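Local atomic coordinates of lactaldehyde dehydrogenase (Methanocaldococcus jannaschii, PDB entry 3PQA), a protein that oxidises lactaldehyde to lactate with NAD as the preferred cofactor, a step in the biosynthesis of coenzyme F420. Residues Val278-Ile292 / Ile374-Ala388. Sequence-based numbering, arbitrary orientation.
Sequences VGMILVDESIADKFI and IPIIRTNEEEMIDIA
Both terminal nitrogens of Arg-378 close on a single carboxylate oxygen of Asp-289, NH1 and NH2 each 3.0 Å from OD1. That oxygen lies in the guanidinium plane, but the carboxylate is turned 59° against it, and NH2 meets OD1 from above the carboxylate plane. With CG between its backbone N and carbonyl carbon (chi1 81°) and a bend at chi3, the arginine brings its guanidinium alongside the first turn of helix 288-300. There Ala-288, small enough to let it lie close, sets its CB over one guanidinium face, toward the rim, 3.6 Å above the plane. Arg-378 NE forms a second salt bridge, with Glu-357, and a water links NH2 to Glu-285 O. A methionine in place of Arg-378 would probably leave the carboxylates of Asp-289 and Glu-357 without their shared cation.

Next to this bridge, strands 278-284 and 373-379 run parallel, joined by alternating bonds such as Ile-377 N to Ile-281 O (2.8 Å) and ending with Glu-285 N to Thr-379 O. Pro-375 lacks an N-H, but its carbonyl still pairs with strand 278-284, accepting from Ile-281 N.

Beta-branched Ile and Val favour extended backbone and fill the buried layers between sheet and helices. On one face, Ile-376 CG2 touches Val-283 CG1 at 3.7 Å, and Ile-292 runs antiparallel alongside Ile-376, its CG1 4.0 Å from Ile-376 CG2. On the other, the longer-reaching Leu-282 lies beside Ile-377, its CD2 3.8 Å from Ile-377 CD1, while both its methyls meet Ile-387 CG2. The extended Met-384 brings CE to the backbone of Val-283 and Asp-284.

Helices 288-300 and 384-388 thus cover opposite faces of this strand pair in the alpha/beta catalytic domain of the aldehyde dehydrogenase fold, shortly after Cys-275, probably an active-site residue; strand 246-250 flanks 278-284 and strand 350-357 flanks 373-379, both in parallel.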
loop_
_atom_site.group_PDB
_atom_site.type_symbol
_atom_site.label_atom_id
_atom_site.label_comp_id
_atom_site.label_asym_id
_atom_site.label_seq_id
_atom_site.Cartn_x
_atom_site.Cartn_y
_atom_site.Cartn_z
ATOM N N VAL B 278 -11.425 27.808 -14.533
ATOM C CA VAL B 278 -12.175 27.467 -15.728
ATOM C C VAL B 278 -11.573 28.247 -16.905
ATOM O O VAL B 278 -11.481 29.481 -16.856
ATOM C CB VAL B 278 -13.668 27.840 -15.550
ATOM C CG1 VAL B 278 -14.448 27.761 -16.890
ATOM C CG2 VAL B 278 -14.314 26.952 -14.460
ATOM N N GLY B 279 -11.171 27.515 -17.945
ATOM C CA GLY B 279 -10.569 28.094 -19.159
ATOM C C GLY B 279 -11.541 28.169 -20.320
ATOM O O GLY B 279 -11.427 29.054 -21.185
ATOM N N MET B 280 -12.469 27.221 -20.378
ATOM C CA MET B 280 -13.540 27.261 -21.389
ATOM C C MET B 280 -14.704 26.433 -20.887
ATOM O O MET B 280 -14.512 25.500 -20.096
ATOM C CB MET B 280 -13.037 26.769 -22.776
ATOM C CG MET B 280 -12.646 25.278 -22.907
ATOM S SD MET B 280 -12.018 24.774 -24.561
ATOM C CE MET B 280 -10.274 24.438 -24.200
ATOM N N ILE B 281 -15.911 26.793 -21.308
ATOM C CA ILE B 281 -17.092 25.984 -20.980
ATOM C C ILE B 281 -17.628 25.481 -22.310
ATOM O O ILE B 281 -17.874 26.297 -23.217
ATOM C CB ILE B 281 -18.194 26.796 -20.222
ATOM C CG1 ILE B 281 -17.644 27.340 -18.898
ATOM C CG2 ILE B 281 -19.468 25.944 -19.990
ATOM C CD1 ILE B 281 -18.610 28.245 -18.136
ATOM N N LEU B 282 -17.752 24.157 -22.430
ATOM C CA LEU B 282 -18.438 23.520 -23.548
ATOM C C LEU B 282 -19.833 23.136 -23.072
ATOM O O LEU B 282 -19.982 22.474 -22.046
ATOM C CB LEU B 282 -17.655 22.298 -24.049
ATOM C CG LEU B 282 -16.147 22.486 -24.240
ATOM C CD1 LEU B 282 -15.502 21.193 -24.740
ATOM C CD2 LEU B 282 -15.883 23.626 -25.210
ATOM N N VAL B 283 -20.854 23.570 -23.803
ATOM C CA VAL B 283 -22.229 23.328 -23.387
ATOM C C VAL B 283 -23.039 22.764 -24.547
ATOM O O VAL B 283 -22.899 23.205 -25.685
ATOM C CB VAL B 283 -22.888 24.607 -22.762
ATOM C CG1 VAL B 283 -22.913 25.783 -23.756
ATOM C CG2 VAL B 283 -24.283 24.297 -22.208
ATOM N N ASP B 284 -23.860 21.760 -24.256
ATOM C CA ASP B 284 -24.708 21.171 -25.291
ATOM C C ASP B 284 -25.595 22.229 -25.938
ATOM O O ASP B 284 -26.203 23.034 -25.230
ATOM C CB ASP B 284 -25.580 20.060 -24.721
ATOM C CG ASP B 284 -26.190 19.204 -25.812
ATOM O OD1 ASP B 284 -25.569 18.188 -26.167
ATOM O OD2 ASP B 284 -27.264 19.568 -26.343
ATOM N N GLU B 285 -25.670 22.196 -27.271
ATOM C CA GLU B 285 -26.516 23.107 -28.056
ATOM C C GLU B 285 -27.918 23.225 -27.495
ATOM O O GLU B 285 -28.498 24.325 -27.469
ATOM C CB GLU B 285 -26.627 22.634 -29.512
ATOM C CG GLU B 285 -25.389 22.924 -30.344
ATOM C CD GLU B 285 -25.494 22.424 -31.780
ATOM O OE1 GLU B 285 -26.589 21.970 -32.186
ATOM O OE2 GLU B 285 -24.469 22.456 -32.491
ATOM N N SER B 286 -28.458 22.088 -27.064
ATOM C CA SER B 286 -29.856 22.002 -26.664
ATOM C C SER B 286 -30.149 22.824 -25.400
ATOM O O SER B 286 -31.287 23.245 -25.189
ATOM C CB SER B 286 -30.297 20.537 -26.493
ATOM O OG SER B 286 -30.016 20.056 -25.186
ATOM N N ILE B 287 -29.125 23.077 -24.583
ATOM C CA ILE B 287 -29.335 23.798 -23.324
ATOM C C ILE B 287 -28.512 25.094 -23.214
ATOM O O ILE B 287 -28.505 25.734 -22.155
ATOM C CB ILE B 287 -29.047 22.906 -22.078
ATOM C CG1 ILE B 287 -27.631 22.327 -22.131
ATOM C CG2 ILE B 287 -30.108 21.804 -21.924
ATOM C CD1 ILE B 287 -27.066 22.005 -20.750
ATOM N N ALA B 288 -27.841 25.458 -24.309
ATOM C CA ALA B 288 -26.852 26.536 -24.305
ATOM C C ALA B 288 -27.454 27.893 -23.940
ATOM O O ALA B 288 -26.895 28.621 -23.118
ATOM C CB ALA B 288 -26.131 26.607 -25.639
ATOM N N ASP B 289 -28.590 28.232 -24.546
ATOM C CA ASP B 289 -29.250 29.499 -24.227
ATOM C C ASP B 289 -29.633 29.621 -22.754
ATOM O O ASP B 289 -29.412 30.671 -22.150
ATOM C CB ASP B 289 -30.491 29.732 -25.102
ATOM C CG ASP B 289 -30.159 29.863 -26.576
ATOM O OD1 ASP B 289 -29.070 30.360 -26.928
ATOM O OD2 ASP B 289 -31.025 29.489 -27.392
ATOM N N LYS B 290 -30.227 28.570 -22.187
ATOM C CA LYS B 290 -30.651 28.614 -20.796
ATOM C C LYS B 290 -29.446 28.699 -19.879
ATOM O O LYS B 290 -29.445 29.472 -18.922
ATOM C CB LYS B 290 -31.476 27.390 -20.427
ATOM C CG LYS B 290 -32.835 27.330 -21.076
ATOM C CD LYS B 290 -33.618 26.128 -20.528
ATOM C CE LYS B 290 -32.829 24.820 -20.694
ATOM N NZ LYS B 290 -32.855 24.033 -19.436
ATOM N N PHE B 291 -28.418 27.909 -20.182
ATOM C CA PHE B 291 -27.221 27.929 -19.357
ATOM C C PHE B 291 -26.546 29.293 -19.402
ATOM O O PHE B 291 -26.195 29.836 -18.367
ATOM C CB PHE B 291 -26.207 26.867 -19.762
ATOM C CG PHE B 291 -24.912 26.995 -19.015
ATOM C CD1 PHE B 291 -24.778 26.446 -17.749
ATOM C CD2 PHE B 291 -23.854 27.722 -19.555
ATOM C CE1 PHE B 291 -23.587 26.592 -17.034
ATOM C CE2 PHE B 291 -22.654 27.879 -18.860
ATOM C CZ PHE B 291 -22.517 27.320 -17.598
ATOM N N ILE B 292 -26.361 29.837 -20.605
ATOM C CA ILE B 292 -25.721 31.142 -20.759
ATOM C C ILE B 292 -26.473 32.239 -19.986
ATOM O O ILE B 292 -25.863 33.014 -19.259
ATOM C CB ILE B 292 -25.502 31.511 -22.243
ATOM C CG1 ILE B 292 -24.411 30.616 -22.853
ATOM C CG2 ILE B 292 -25.137 32.994 -22.383
ATOM C CD1 ILE B 292 -24.351 30.617 -24.400
ATOM N N ILE B 374 -14.214 34.194 -19.610
ATOM C CA ILE B 374 -14.759 32.864 -19.861
ATOM C C ILE B 374 -15.380 32.736 -21.256
ATOM O O ILE B 374 -16.442 33.324 -21.521
ATOM C CB ILE B 374 -15.835 32.483 -18.815
ATOM C CG1 ILE B 374 -15.365 32.796 -17.380
ATOM C CG2 ILE B 374 -16.294 31.015 -19.009
ATOM C CD1 ILE B 374 -14.046 32.086 -16.950
ATOM N N PRO B 375 -14.725 31.965 -22.145
ATOM C CA PRO B 375 -15.333 31.604 -23.425
ATOM C C PRO B 375 -16.280 30.428 -23.243
ATOM O O PRO B 375 -15.961 29.460 -22.529
ATOM C CB PRO B 375 -14.143 31.188 -24.277
ATOM C CG PRO B 375 -13.160 30.626 -23.256
ATOM C CD PRO B 375 -13.364 31.409 -21.992
ATOM N N ILE B 376 -17.446 30.535 -23.874
ATOM C CA ILE B 376 -18.451 29.482 -23.857
ATOM C C ILE B 376 -18.654 29.051 -25.302
ATOM O O ILE B 376 -18.845 29.904 -26.176
ATOM C CB ILE B 376 -19.794 29.982 -23.275
ATOM C CG1 ILE B 376 -19.612 30.404 -21.803
ATOM C CG2 ILE B 376 -20.879 28.891 -23.416
ATOM C CD1 ILE B 376 -20.793 31.134 -21.196
ATOM N N ILE B 377 -18.599 27.743 -25.550
ATOM C CA ILE B 377 -18.742 27.198 -26.889
ATOM C C ILE B 377 -19.914 26.243 -26.888
ATOM O O ILE B 377 -19.923 25.269 -26.127
ATOM C CB ILE B 377 -17.479 26.423 -27.342
ATOM C CG1 ILE B 377 -16.230 27.310 -27.291
ATOM C CG2 ILE B 377 -17.695 25.783 -28.728
ATOM C CD1 ILE B 377 -15.556 27.360 -25.903
ATOM N N ARG B 378 -20.918 26.512 -27.720
ATOM C CA ARG B 378 -22.037 25.575 -27.812
ATOM C C ARG B 378 -21.714 24.524 -28.869
ATOM O O ARG B 378 -21.199 24.844 -29.945
ATOM C CB ARG B 378 -23.380 26.284 -28.077
ATOM C CG ARG B 378 -23.651 26.675 -29.521
ATOM C CD ARG B 378 -25.023 27.322 -29.640
ATOM N NE ARG B 378 -25.093 28.580 -28.897
ATOM C CZ ARG B 378 -26.206 29.106 -28.390
ATOM N NH1 ARG B 378 -26.154 30.257 -27.727
ATOM N NH2 ARG B 378 -27.372 28.481 -28.536
ATOM N N THR B 379 -21.968 23.262 -28.548
ATOM C CA THR B 379 -21.606 22.189 -29.448
ATOM C C THR B 379 -22.442 20.939 -29.211
ATOM O O THR B 379 -23.279 20.912 -28.314
ATOM C CB THR B 379 -20.089 21.858 -29.340
ATOM O OG1 THR B 379 -19.739 20.934 -30.371
ATOM C CG2 THR B 379 -19.760 21.268 -27.990
ATOM N N ASN B 380 -22.219 19.906 -30.015
ATOM C CA ASN B 380 -22.847 18.624 -29.747
ATOM C C ASN B 380 -21.965 17.720 -28.890
ATOM O O ASN B 380 -20.748 17.882 -28.837
ATOM C CB ASN B 380 -23.253 17.935 -31.044
ATOM C CG ASN B 380 -24.453 18.592 -31.682
ATOM O OD1 ASN B 380 -25.499 18.763 -31.042
ATOM N ND2 ASN B 380 -24.318 18.965 -32.948
ATOM N N GLU B 381 -22.589 16.760 -28.230
ATOM C CA GLU B 381 -21.865 15.928 -27.277
ATOM C C GLU B 381 -20.623 15.266 -27.886
ATOM O O GLU B 381 -19.550 15.257 -27.271
ATOM C CB GLU B 381 -22.792 14.871 -26.705
ATOM C CG GLU B 381 -22.174 14.106 -25.575
ATOM C CD GLU B 381 -23.169 13.215 -24.908
ATOM O OE1 GLU B 381 -24.269 13.701 -24.534
ATOM O OE2 GLU B 381 -22.828 12.039 -24.754
ATOM N N GLU B 382 -20.759 14.749 -29.108
ATOM C CA GLU B 382 -19.679 13.974 -29.714
ATOM C C GLU B 382 -18.445 14.772 -30.119
ATOM O O GLU B 382 -17.422 14.178 -30.454
ATOM C CB GLU B 382 -20.191 13.114 -30.880
ATOM C CG GLU B 382 -21.089 11.961 -30.431
ATOM C CD GLU B 382 -20.484 11.116 -29.301
ATOM O OE1 GLU B 382 -21.273 10.596 -28.476
ATOM O OE2 GLU B 382 -19.238 10.973 -29.232
ATOM N N GLU B 383 -18.542 16.096 -30.072
ATOM C CA GLU B 383 -17.417 16.979 -30.394
ATOM C C GLU B 383 -16.607 17.345 -29.150
ATOM O O GLU B 383 -15.493 17.881 -29.247
ATOM C CB GLU B 383 -17.933 18.285 -31.002
ATOM C CG GLU B 383 -18.799 18.111 -32.221
ATOM C CD GLU B 383 -18.065 17.423 -33.350
ATOM O OE1 GLU B 383 -18.695 16.594 -34.038
ATOM O OE2 GLU B 383 -16.862 17.707 -33.556
ATOM N N MET B 384 -17.194 17.097 -27.985
ATOM C CA MET B 384 -16.714 17.703 -26.744
ATOM C C MET B 384 -15.349 17.190 -26.300
ATOM O O MET B 384 -14.494 17.987 -25.886
ATOM C CB MET B 384 -17.762 17.545 -25.631
ATOM C CG MET B 384 -18.953 18.474 -25.814
ATOM S SD MET B 384 -20.259 18.166 -24.610
ATOM C CE MET B 384 -21.382 19.518 -25.058
ATOM N N ILE B 385 -15.135 15.878 -26.401
ATOM C CA ILE B 385 -13.870 15.290 -25.953
ATOM C C ILE B 385 -12.743 15.802 -26.843
ATOM O O ILE B 385 -11.693 16.182 -26.342
ATOM C CB ILE B 385 -13.914 13.750 -25.865
ATOM C CG1 ILE B 385 -14.756 13.351 -24.651
ATOM C CG2 ILE B 385 -12.509 13.159 -25.704
ATOM C CD1 ILE B 385 -15.147 11.903 -24.562
ATOM N N ASP B 386 -12.979 15.849 -28.153
ATOM C CA ASP B 386 -11.967 16.369 -29.080
ATOM C C ASP B 386 -11.638 17.836 -28.806
ATOM O O ASP B 386 -10.462 18.198 -28.777
ATOM C CB ASP B 386 -12.378 16.156 -30.542
ATOM C CG ASP B 386 -12.266 14.688 -30.987
ATOM O OD1 ASP B 386 -11.501 13.884 -30.383
ATOM O OD2 ASP B 386 -12.940 14.347 -31.981
ATOM N N ILE B 387 -12.651 18.674 -28.566
ATOM C CA ILE B 387 -12.375 20.083 -28.241
ATOM C C ILE B 387 -11.595 20.187 -26.916
ATOM O O ILE B 387 -10.583 20.907 -26.819
ATOM C CB ILE B 387 -13.650 20.943 -28.154
ATOM C CG1 ILE B 387 -14.325 21.052 -29.530
ATOM C CG2 ILE B 387 -13.311 22.331 -27.615
ATOM C CD1 ILE B 387 -15.792 21.484 -29.443
ATOM N N ALA B 388 -12.070 19.469 -25.904
ATOM C CA ALA B 388 -11.425 19.464 -24.590
ATOM C C ALA B 388 -9.947 19.061 -24.662
ATOM O O ALA B 388 -9.114 19.648 -23.959
ATOM C CB ALA B 388 -12.203 18.552 -23.617
HETATM O O HOH W 1 -24.898 16.688 -23.985
HETATM O O HOH W 2 -28.271 25.985 -29.881
HETATM O O HOH W 3 -22.492 23.951 -32.564
#